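Long-range contacts in glucoamylase (Thermoanaerobacterium thermosaccharolyticum, PDB 1LF6), which hydrolyses terminal 1,4-linked alpha-D-glucose from the non-reducing ends of glucans, probably releasing beta-D-glucose: residues T112-D123 against M135-E143; M448-A459 against Y474-I485. All coordinates share one frame; numbering follows the deposited sequence.

Interaction 1: T112-D123 against M135-E143; sequences TDKKGRYRITKD and MKAKFEALE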
loop_
_atom_site.group_PDB
_atom_site.type_symbol
_atom_site.label_atom_id
_atom_site.label_comp_id
_atom_site.label_asym_id
_atom_site.label_seq_id
_atom_site.Cartn_x
_atom_site.Cartn_y
_atom_site.Cartn_z
ATOM N N THR A 112 16.616 12.445 -16.004
ATOM C CA THR A 112 17.807 12.865 -16.727
ATOM C C THR A 112 18.588 11.682 -17.278
ATOM O O THR A 112 19.099 10.853 -16.522
ATOM C CB THR A 112 18.748 13.685 -15.819
ATOM O OG1 THR A 112 18.051 14.832 -15.320
ATOM C CG2 THR A 112 19.967 14.149 -16.594
ATOM N N ASP A 113 18.669 11.620 -18.603
ATOM C CA ASP A 113 19.391 10.562 -19.303
ATOM C C ASP A 113 20.736 10.297 -18.638
ATOM O O ASP A 113 21.487 11.228 -18.359
ATOM C CB ASP A 113 19.599 10.970 -20.764
ATOM C CG ASP A 113 20.431 9.970 -21.546
ATOM O OD1 ASP A 113 20.280 8.751 -21.316
ATOM O OD2 ASP A 113 21.226 10.404 -22.408
ATOM N N LYS A 114 21.031 9.029 -18.373
ATOM C CA LYS A 114 22.292 8.658 -17.742
ATOM C C LYS A 114 23.484 9.096 -18.589
ATOM O O LYS A 114 24.588 9.286 -18.076
ATOM C CB LYS A 114 22.354 7.144 -17.525
ATOM C CG LYS A 114 21.383 6.612 -16.483
ATOM C CD LYS A 114 21.532 5.104 -16.330
ATOM C CE LYS A 114 20.577 4.551 -15.287
ATOM N NZ LYS A 114 20.672 3.066 -15.211
ATOM N N LYS A 115 23.257 9.253 -19.889
ATOM C CA LYS A 115 24.318 9.674 -20.794
ATOM C C LYS A 115 24.256 11.178 -21.051
ATOM O O LYS A 115 24.981 11.710 -21.893
ATOM C CB LYS A 115 24.222 8.888 -22.103
ATOM C CG LYS A 115 24.447 7.396 -21.902
ATOM C CD LYS A 115 24.202 6.604 -23.174
ATOM C CE LYS A 115 24.424 5.116 -22.946
ATOM N NZ LYS A 115 24.124 4.314 -24.163
ATOM N N GLY A 116 23.382 11.852 -20.309
ATOM C CA GLY A 116 23.230 13.292 -20.418
ATOM C C GLY A 116 22.888 13.851 -21.784
ATOM O O GLY A 116 23.377 14.917 -22.159
ATOM N N ARG A 117 22.040 13.149 -22.527
ATOM C CA ARG A 117 21.651 13.605 -23.853
ATOM C C ARG A 117 20.289 14.287 -23.827
ATOM O O ARG A 117 20.045 15.227 -24.583
ATOM C CB ARG A 117 21.631 12.423 -24.826
ATOM C CG ARG A 117 22.986 11.737 -24.962
ATOM C CD ARG A 117 22.897 10.422 -25.717
ATOM N NE ARG A 117 21.903 9.526 -25.128
ATOM C CZ ARG A 117 21.866 8.211 -25.324
ATOM N NH1 ARG A 117 22.774 7.623 -26.091
ATOM N NH2 ARG A 117 20.912 7.487 -24.757
ATOM N N TYR A 118 19.407 13.820 -22.951
ATOM C CA TYR A 118 18.073 14.396 -22.852
ATOM C C TYR A 118 17.582 14.514 -21.412
ATOM O O TYR A 118 18.235 14.059 -20.471
ATOM C CB TYR A 118 17.069 13.555 -23.645
ATOM C CG TYR A 118 16.880 12.164 -23.086
ATOM C CD1 TYR A 118 17.697 11.107 -23.491
ATOM C CD2 TYR A 118 15.913 11.913 -22.111
ATOM C CE1 TYR A 118 17.554 9.833 -22.938
ATOM C CE2 TYR A 118 15.764 10.645 -21.550
ATOM C CZ TYR A 118 16.589 9.612 -21.966
ATOM O OH TYR A 118 16.456 8.365 -21.400
ATOM N N ARG A 119 16.413 15.128 -21.263
ATOM C CA ARG A 119 15.783 15.314 -19.964
ATOM C C ARG A 119 14.284 15.418 -20.187
ATOM O O ARG A 119 13.828 16.162 -21.054
ATOM C CB ARG A 119 16.287 16.595 -19.297
ATOM C CG ARG A 119 15.675 16.863 -17.928
ATOM C CD ARG A 119 15.858 18.313 -17.533
ATOM N NE ARG A 119 17.266 18.658 -17.377
ATOM C CZ ARG A 119 17.748 19.891 -17.493
ATOM N NH1 ARG A 119 19.044 20.113 -17.331
ATOM N NH2 ARG A 119 16.934 20.898 -17.785
ATOM N N ILE A 120 13.518 14.659 -19.416
ATOM C CA ILE A 120 12.068 14.692 -19.536
ATOM C C ILE A 120 11.472 15.100 -18.194
ATOM O O ILE A 120 11.799 14.520 -17.158
ATOM C CB ILE A 120 11.502 13.311 -19.946
ATOM C CG1 ILE A 120 12.082 12.887 -21.298
ATOM C CG2 ILE A 120 9.983 13.375 -20.027
ATOM C CD1 ILE A 120 11.569 11.545 -21.803
ATOM N N THR A 121 10.608 16.108 -18.215
ATOM C CA THR A 121 9.976 16.582 -16.990
ATOM C C THR A 121 8.477 16.316 -17.065
ATOM O O THR A 121 7.841 16.596 -18.081
ATOM C CB THR A 121 10.228 18.089 -16.792
ATOM O OG1 THR A 121 11.639 18.324 -16.739
ATOM C CG2 THR A 121 9.584 18.578 -15.497
ATOM N N LYS A 122 7.916 15.769 -15.989
ATOM C CA LYS A 122 6.495 15.448 -15.971
ATOM C C LYS A 122 5.717 16.058 -14.807
ATOM O O LYS A 122 6.260 16.314 -13.738
ATOM C CB LYS A 122 6.306 13.926 -15.939
ATOM C CG LYS A 122 7.092 13.158 -16.994
ATOM C CD LYS A 122 6.991 11.652 -16.754
ATOM C CE LYS A 122 7.721 10.860 -17.827
ATOM N NZ LYS A 122 7.655 9.387 -17.577
ATOM N N ASP A 123 4.430 16.276 -15.046
ATOM C CA ASP A 123 3.505 16.812 -14.055
ATOM C C ASP A 123 2.362 15.820 -14.109
ATOM O O ASP A 123 1.692 15.705 -15.139
ATOM C CB ASP A 123 3.016 18.203 -14.471
ATOM C CG ASP A 123 4.003 19.296 -14.128
ATOM O OD1 ASP A 123 5.213 18.997 -14.083
ATOM O OD2 ASP A 123 3.574 20.459 -13.910
ATOM N N MET A 135 -0.917 13.862 -17.595
ATOM C CA MET A 135 0.533 13.937 -17.521
ATOM C C MET A 135 1.048 14.975 -18.497
ATOM O O MET A 135 1.006 14.774 -19.711
ATOM C CB MET A 135 1.205 12.599 -17.853
ATOM C CG MET A 135 2.729 12.732 -17.963
ATOM S SD MET A 135 3.610 11.254 -18.507
ATOM C CE MET A 135 2.941 11.068 -20.176
ATOM N N LYS A 136 1.519 16.096 -17.969
ATOM C CA LYS A 136 2.089 17.122 -18.823
ATOM C C LYS A 136 3.560 16.756 -18.890
ATOM O O LYS A 136 4.166 16.408 -17.877
ATOM C CB LYS A 136 1.920 18.513 -18.208
ATOM C CG LYS A 136 2.445 19.640 -19.095
ATOM C CD LYS A 136 1.944 20.991 -18.613
ATOM C CE LYS A 136 2.246 22.093 -19.614
ATOM N NZ LYS A 136 1.693 23.410 -19.174
ATOM N N ALA A 137 4.131 16.810 -20.085
ATOM C CA ALA A 137 5.532 16.468 -20.246
ATOM C C ALA A 137 6.206 17.410 -21.224
ATOM O O ALA A 137 5.560 17.976 -22.105
ATOM C CB ALA A 137 5.663 15.029 -20.733
ATOM N N LYS A 138 7.511 17.576 -21.048
ATOM C CA LYS A 138 8.311 18.421 -21.915
ATOM C C LYS A 138 9.649 17.727 -22.121
ATOM O O LYS A 138 10.234 17.191 -21.176
ATOM C CB LYS A 138 8.532 19.802 -21.291
ATOM C CG LYS A 138 9.405 19.805 -20.045
ATOM C CD LYS A 138 9.760 21.229 -19.613
ATOM C CE LYS A 138 10.607 21.222 -18.344
ATOM N NZ LYS A 138 10.978 22.593 -17.881
ATOM N N PHE A 139 10.120 17.726 -23.361
ATOM C CA PHE A 139 11.385 17.094 -23.694
ATOM C C PHE A 139 12.456 18.147 -23.908
ATOM O O PHE A 139 12.208 19.173 -24.539
ATOM C CB PHE A 139 11.221 16.241 -24.955
ATOM C CG PHE A 139 12.488 15.579 -25.411
ATOM C CD1 PHE A 139 13.349 16.224 -26.295
ATOM C CD2 PHE A 139 12.831 14.315 -24.944
ATOM C CE1 PHE A 139 14.533 15.621 -26.708
ATOM C CE2 PHE A 139 14.012 13.702 -25.348
ATOM C CZ PHE A 139 14.867 14.357 -26.232
ATOM N N GLU A 140 13.648 17.892 -23.377
ATOM C CA GLU A 140 14.761 18.822 -23.525
ATOM C C GLU A 140 15.998 18.122 -24.060
ATOM O O GLU A 140 16.416 17.096 -23.531
ATOM C CB GLU A 140 15.133 19.459 -22.186
ATOM C CG GLU A 140 14.043 20.251 -21.505
ATOM C CD GLU A 140 14.559 20.937 -20.255
ATOM O OE1 GLU A 140 15.281 21.945 -20.392
ATOM O OE2 GLU A 140 14.261 20.461 -19.139
ATOM N N ALA A 141 16.586 18.684 -25.107
ATOM C CA ALA A 141 17.798 18.117 -25.679
ATOM C C ALA A 141 18.977 18.718 -24.922
ATOM O O ALA A 141 19.276 19.903 -25.077
ATOM C CB ALA A 141 17.892 18.460 -27.159
ATOM N N LEU A 142 19.632 17.910 -24.092
ATOM C CA LEU A 142 20.774 18.387 -23.317
ATOM C C LEU A 142 21.988 18.586 -24.212
ATOM O O LEU A 142 22.682 19.597 -24.112
ATOM C CB LEU A 142 21.106 17.412 -22.181
ATOM C CG LEU A 142 20.055 17.294 -21.071
ATOM C CD1 LEU A 142 20.582 16.395 -19.963
ATOM C CD2 LEU A 142 19.726 18.675 -20.517
ATOM N N GLU A 143 22.251 17.620 -25.085
ATOM C CA GLU A 143 23.369 17.743 -26.004
ATOM C C GLU A 143 22.809 17.693 -27.421
ATOM O O GLU A 143 21.886 16.928 -27.702
ATOM C CB GLU A 143 24.388 16.618 -25.787
ATOM C CG GLU A 143 24.072 15.312 -26.499
ATOM C CD GLU A 143 25.180 14.286 -26.343
ATOM O OE1 GLU A 143 25.152 13.258 -27.054
ATOM O OE2 GLU A 143 26.077 14.506 -25.501
HETATM O O HOH W 1 12.852 18.360 -19.234
#
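Strands 118-126 and 132-141 form an antiparallel beta hairpin in the super beta sandwich of this glucoamylase, running in register from Tyr118 opposite Ala141 to Asp123 opposite Lys136. Arg119-Glu140, Thr121-Lys138 and Asp123-Lys136 are the hydrogen-bonded pairs, although the bond from Arg119 N to Glu140 O is weak. Between these rungs the strands also meet through CA-H...O contacts, as where Ala137 CA lies 3.2 Å from Thr121 O.

The two faces of the hairpin differ in chemistry. Tyr118, Ile120 and Lys122 turn toward strand 70-80, where they touch Val79 and Phe77. On this same face Phe139 has its CG anti to the backbone N (chi1 178°), which brings the ring beside strand 118-126. Its CZ meets Tyr118 CB at 3.5 Å, the two side chains crossing at about a right angle, and its CD2 meets Ile120 CG1 at 4.0 Å. Lys122 CD touches Met135 SD, and Lys122 NZ continues to a salt bridge with Glu89.

On the other face Arg119 NH2 makes a salt bridge with Glu140 OE2, 3.0 Å long with 152° at the hydrogen. The donor comes from above the carboxylate plane, and guanidinium and carboxylate stand 76° apart. Leu142 lays CD2 over one guanidinium face, 3.6 Å from Arg119 NH1. A water hydrogen-bonds Thr121 OG1 at 2.8 Å and lies close to Glu140 OE2; it sits between the successive hydrogen-bonded pairs Arg119-Glu140 and Thr121-Lys138.

Beyond the Tyr118-Ala141 pair, Asp113 OD2 grips Arg117 through both N and NE. Arg117 O in turn accepts two amides from the same face of its carbonyl plane: Leu142 N at 2.8 Å and Glu143 N at 3.3 Å.

Interaction 2: M448-A459 against Y474-I485; sequences MAAEVAGLTCAA and YQEKADNWQKLI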
loop_
_atom_site.group_PDB
_atom_site.type_symbol
_atom_site.label_atom_id
_atom_site.label_comp_id
_atom_site.label_asym_id
_atom_site.label_seq_id
_atom_site.Cartn_x
_atom_site.Cartn_y
_atom_site.Cartn_z
ATOM N N MET A 448 -2.968 -12.550 22.146
ATOM C CA MET A 448 -3.643 -12.567 23.437
ATOM C C MET A 448 -3.807 -11.153 24.003
ATOM O O MET A 448 -4.783 -10.875 24.697
ATOM C CB MET A 448 -2.886 -13.443 24.428
ATOM C CG MET A 448 -2.979 -14.931 24.102
ATOM S SD MET A 448 -2.238 -15.932 25.377
ATOM C CE MET A 448 -3.525 -15.912 26.612
ATOM N N ALA A 449 -2.854 -10.268 23.709
ATOM C CA ALA A 449 -2.939 -8.890 24.183
ATOM C C ALA A 449 -4.163 -8.246 23.551
ATOM O O ALA A 449 -4.924 -7.535 24.213
ATOM C CB ALA A 449 -1.678 -8.103 23.803
ATOM N N ALA A 450 -4.342 -8.501 22.257
ATOM C CA ALA A 450 -5.478 -7.963 21.516
ATOM C C ALA A 450 -6.788 -8.523 22.056
ATOM O O ALA A 450 -7.778 -7.796 22.149
ATOM C CB ALA A 450 -5.343 -8.300 20.032
ATOM N N GLU A 451 -6.792 -9.812 22.404
ATOM C CA GLU A 451 -7.987 -10.463 22.933
ATOM C C GLU A 451 -8.394 -9.911 24.295
ATOM O O GLU A 451 -9.586 -9.746 24.569
ATOM C CB GLU A 451 -7.781 -11.983 23.040
ATOM C CG GLU A 451 -7.631 -12.688 21.688
ATOM C CD GLU A 451 -7.436 -14.183 21.824
ATOM O OE1 GLU A 451 -8.442 -14.923 21.802
ATOM O OE2 GLU A 451 -6.274 -14.622 21.965
ATOM N N VAL A 452 -7.411 -9.651 25.153
ATOM C CA VAL A 452 -7.678 -9.102 26.485
ATOM C C VAL A 452 -8.222 -7.674 26.357
ATOM O O VAL A 452 -9.208 -7.317 26.997
ATOM C CB VAL A 452 -6.395 -9.076 27.362
ATOM C CG1 VAL A 452 -6.645 -8.258 28.631
ATOM C CG2 VAL A 452 -5.991 -10.498 27.734
ATOM N N ALA A 453 -7.561 -6.863 25.533
ATOM C CA ALA A 453 -7.989 -5.486 25.309
ATOM C C ALA A 453 -9.392 -5.457 24.696
ATOM O O ALA A 453 -10.259 -4.689 25.122
ATOM C CB ALA A 453 -7.008 -4.784 24.390
ATOM N N GLY A 454 -9.609 -6.301 23.694
ATOM C CA GLY A 454 -10.899 -6.357 23.036
ATOM C C GLY A 454 -12.065 -6.752 23.928
ATOM O O GLY A 454 -13.153 -6.171 23.824
ATOM N N LEU A 455 -11.857 -7.746 24.791
ATOM C CA LEU A 455 -12.917 -8.187 25.686
ATOM C C LEU A 455 -13.165 -7.148 26.783
ATOM O O LEU A 455 -14.290 -6.998 27.256
ATOM C CB LEU A 455 -12.584 -9.554 26.301
ATOM C CG LEU A 455 -12.600 -10.766 25.354
ATOM C CD1 LEU A 455 -12.265 -12.026 26.138
ATOM C CD2 LEU A 455 -13.968 -10.912 24.699
ATOM N N THR A 456 -12.114 -6.438 27.185
ATOM C CA THR A 456 -12.251 -5.401 28.199
ATOM C C THR A 456 -13.080 -4.253 27.597
ATOM O O THR A 456 -13.987 -3.723 28.246
ATOM C CB THR A 456 -10.855 -4.884 28.670
ATOM O OG1 THR A 456 -10.147 -5.938 29.343
ATOM C CG2 THR A 456 -11.012 -3.706 29.625
ATOM N N CYS A 457 -12.778 -3.875 26.354
ATOM C CA CYS A 457 -13.523 -2.808 25.690
ATOM C C CYS A 457 -14.959 -3.270 25.431
ATOM O O CYS A 457 -15.896 -2.472 25.483
ATOM C CB CYS A 457 -12.858 -2.415 24.364
ATOM S SG CYS A 457 -11.207 -1.688 24.527
ATOM N N ALA A 458 -15.126 -4.563 25.161
ATOM C CA ALA A 458 -16.452 -5.116 24.904
ATOM C C ALA A 458 -17.294 -5.042 26.167
ATOM O O ALA A 458 -18.494 -4.782 26.110
ATOM C CB ALA A 458 -16.344 -6.560 24.430
ATOM N N ALA A 459 -16.657 -5.279 27.308
ATOM C CA ALA A 459 -17.343 -5.228 28.592
ATOM C C ALA A 459 -17.784 -3.796 28.879
ATOM O O ALA A 459 -18.881 -3.568 29.391
ATOM C CB ALA A 459 -16.421 -5.723 29.696
ATOM N N TYR A 474 -17.579 -10.939 29.793
ATOM C CA TYR A 474 -16.448 -10.498 28.994
ATOM C C TYR A 474 -15.233 -10.172 29.856
ATOM O O TYR A 474 -14.139 -10.668 29.600
ATOM C CB TYR A 474 -16.844 -9.273 28.168
ATOM C CG TYR A 474 -17.888 -9.554 27.110
ATOM C CD1 TYR A 474 -18.703 -8.539 26.623
ATOM C CD2 TYR A 474 -18.060 -10.841 26.591
ATOM C CE1 TYR A 474 -19.669 -8.791 25.650
ATOM C CE2 TYR A 474 -19.026 -11.103 25.613
ATOM C CZ TYR A 474 -19.828 -10.068 25.152
ATOM O OH TYR A 474 -20.800 -10.322 24.203
ATOM N N GLN A 475 -15.427 -9.346 30.883
ATOM C CA GLN A 475 -14.326 -8.965 31.764
ATOM C C GLN A 475 -13.700 -10.127 32.507
ATOM O O GLN A 475 -12.482 -10.178 32.660
ATOM C CB GLN A 475 -14.773 -7.914 32.773
ATOM C CG GLN A 475 -14.706 -6.500 32.244
ATOM C CD GLN A 475 -13.301 -6.051 31.842
ATOM O OE1 GLN A 475 -13.135 -4.965 31.299
ATOM N NE2 GLN A 475 -12.292 -6.880 32.107
ATOM N N GLU A 476 -14.528 -11.052 32.982
ATOM C CA GLU A 476 -14.017 -12.218 33.695
ATOM C C GLU A 476 -13.087 -13.014 32.785
ATOM O O GLU A 476 -12.032 -13.481 33.211
ATOM C CB GLU A 476 -15.171 -13.110 34.158
ATOM C CG GLU A 476 -15.626 -12.843 35.584
ATOM C CD GLU A 476 -16.839 -13.673 35.976
ATOM O OE1 GLU A 476 -16.800 -14.906 35.792
ATOM O OE2 GLU A 476 -17.827 -13.091 36.472
ATOM N N LYS A 477 -13.495 -13.170 31.531
ATOM C CA LYS A 477 -12.704 -13.900 30.555
ATOM C C LYS A 477 -11.398 -13.139 30.328
ATOM O O LYS A 477 -10.311 -13.718 30.378
ATOM C CB LYS A 477 -13.481 -14.023 29.242
ATOM C CG LYS A 477 -12.888 -15.000 28.239
ATOM C CD LYS A 477 -12.931 -16.444 28.746
ATOM C CE LYS A 477 -14.352 -16.949 28.909
ATOM N NZ LYS A 477 -14.387 -18.385 29.316
ATOM N N ALA A 478 -11.512 -11.834 30.102
ATOM C CA ALA A 478 -10.347 -10.986 29.866
ATOM C C ALA A 478 -9.334 -11.084 31.002
ATOM O O ALA A 478 -8.131 -11.213 30.760
ATOM C CB ALA A 478 -10.792 -9.533 29.680
ATOM N N ASP A 479 -9.824 -11.024 32.237
ATOM C CA ASP A 479 -8.963 -11.108 33.408
ATOM C C ASP A 479 -8.270 -12.466 33.481
ATOM O O ASP A 479 -7.088 -12.555 33.824
ATOM C CB ASP A 479 -9.773 -10.883 34.688
ATOM C CG ASP A 479 -10.243 -9.441 34.844
ATOM O OD1 ASP A 479 -10.969 -9.164 35.818
ATOM O OD2 ASP A 479 -9.883 -8.585 34.005
ATOM N N ASN A 480 -9.016 -13.519 33.163
ATOM C CA ASN A 480 -8.479 -14.873 33.189
ATOM C C ASN A 480 -7.363 -15.025 32.158
ATOM O O ASN A 480 -6.256 -15.466 32.482
ATOM C CB ASN A 480 -9.594 -15.886 32.905
ATOM C CG ASN A 480 -9.080 -17.315 32.833
ATOM O OD1 ASN A 480 -8.517 -17.834 33.800
ATOM N ND2 ASN A 480 -9.269 -17.958 31.687
ATOM N N TRP A 481 -7.654 -14.656 30.916
ATOM C CA TRP A 481 -6.662 -14.757 29.852
ATOM C C TRP A 481 -5.459 -13.863 30.130
ATOM O O TRP A 481 -4.326 -14.226 29.822
ATOM C CB TRP A 481 -7.293 -14.390 28.504
ATOM C CG TRP A 481 -8.358 -15.354 28.051
ATOM C CD1 TRP A 481 -8.793 -16.472 28.711
ATOM C CD2 TRP A 481 -9.116 -15.288 26.836
ATOM N NE1 TRP A 481 -9.773 -17.101 27.980
ATOM C CE2 TRP A 481 -9.989 -16.397 26.826
ATOM C CE3 TRP A 481 -9.143 -14.398 25.753
ATOM C CZ2 TRP A 481 -10.879 -16.638 25.776
ATOM C CZ3 TRP A 481 -10.029 -14.640 24.709
ATOM C CH2 TRP A 481 -10.881 -15.748 24.730
ATOM N N GLN A 482 -5.699 -12.701 30.727
ATOM C CA GLN A 482 -4.614 -11.783 31.037
ATOM C C GLN A 482 -3.658 -12.435 32.034
ATOM O O GLN A 482 -2.441 -12.296 31.913
ATOM C CB GLN A 482 -5.172 -10.476 31.612
ATOM C CG GLN A 482 -4.191 -9.293 31.633
ATOM C CD GLN A 482 -3.249 -9.304 32.827
ATOM O OE1 GLN A 482 -3.544 -9.895 33.866
ATOM N NE2 GLN A 482 -2.116 -8.622 32.689
ATOM N N LYS A 483 -4.210 -13.150 33.011
ATOM C CA LYS A 483 -3.399 -13.828 34.023
ATOM C C LYS A 483 -2.677 -15.054 33.453
ATOM O O LYS A 483 -1.722 -15.546 34.050
ATOM C CB LYS A 483 -4.273 -14.272 35.209
ATOM C CG LYS A 483 -4.742 -13.160 36.148
ATOM C CD LYS A 483 -3.589 -12.572 36.946
ATOM C CE LYS A 483 -4.072 -11.845 38.204
ATOM N NZ LYS A 483 -4.905 -10.645 37.926
ATOM N N LEU A 484 -3.132 -15.546 32.307
ATOM C CA LEU A 484 -2.524 -16.724 31.688
ATOM C C LEU A 484 -1.471 -16.430 30.621
ATOM O O LEU A 484 -0.728 -17.326 30.221
ATOM C CB LEU A 484 -3.613 -17.607 31.080
ATOM C CG LEU A 484 -4.610 -18.196 32.081
ATOM C CD1 LEU A 484 -5.646 -19.010 31.342
ATOM C CD2 LEU A 484 -3.871 -19.056 33.102
ATOM N N ILE A 485 -1.413 -15.184 30.158
ATOM C CA ILE A 485 -0.448 -14.801 29.136
ATOM C C ILE A 485 0.955 -15.296 29.478
ATOM O O ILE A 485 1.605 -15.953 28.663
ATOM C CB ILE A 485 -0.419 -13.261 28.943
ATOM C CG1 ILE A 485 -1.714 -12.798 28.272
ATOM C CG2 ILE A 485 0.795 -12.851 28.100
ATOM C CD1 ILE A 485 -1.808 -11.296 28.096
#
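Leu455 is a knob set among Tyr474, Lys477, Ala478 and Trp481, where helices 445-464 and 468-489, consecutive in the (alpha/alpha) barrel, pack antiparallel with segment axes 8.0 Å apart at 158°. Its CB rests on Ala478 CB at 3.8 Å and is just as near Tyr474 O. With CG anti to the carbonyl carbon (chi1 -69°), the chain carries CD1 onward to Lys477 CG and Trp481. That methyl sits 4.2 Å from the centroid of the indole six-membered ring, an off-centre CH-pi contact, while Glu451 OE1 approaches Trp481 CZ3 at 3.3 Å. Met448 lies about 9 Å, side chain to side chain, from Glu435, the probable proton acceptor.

One turn before Leu455, Val452 is a second knob, its CG2 3.7 Å from Gln482 N. Val452 O is held twice, by Thr456 N and, from the opposite face of its plane, by Thr456 OG1 at 2.9 Å. Thr456 also sets its methyl against the Gln475 amide. Without the hydroxyl and methyl, as with an alanine here, Val452 O is likely to keep just its bond from Thr456 N, and a gap to open beside Gln475 OE1.

Around this pair, helix 395-407 touches Ala453 and Cys457, and helix 414-428 lies against Tyr474 and Trp481. The C-terminal helix 676-682 reaches Val452 and Gln482 through Tyr682.

How the interactions relate
Interactions 1 and 2 share no strand or helix: they lie on opposite sides of the chain's centre, with nearest atoms about 43 Å apart. The hairpin of 112-123 with 135-143 belongs to the N-terminal beta sandwich, and the helix pair 448-459 with 474-485 to the alpha-helical barrel. Interaction 1 is partly buried, one face turned into the sandwich and the other carrying charges and a water; backbone hydrogen bonds join its segments. Interaction 2 is buried, and there each helix satisfies its own backbone, so apolar knobs and an indole ring do the joining. Of the two, interaction 2 is nearer the probable proton acceptor; interaction 1 lies away from the active site.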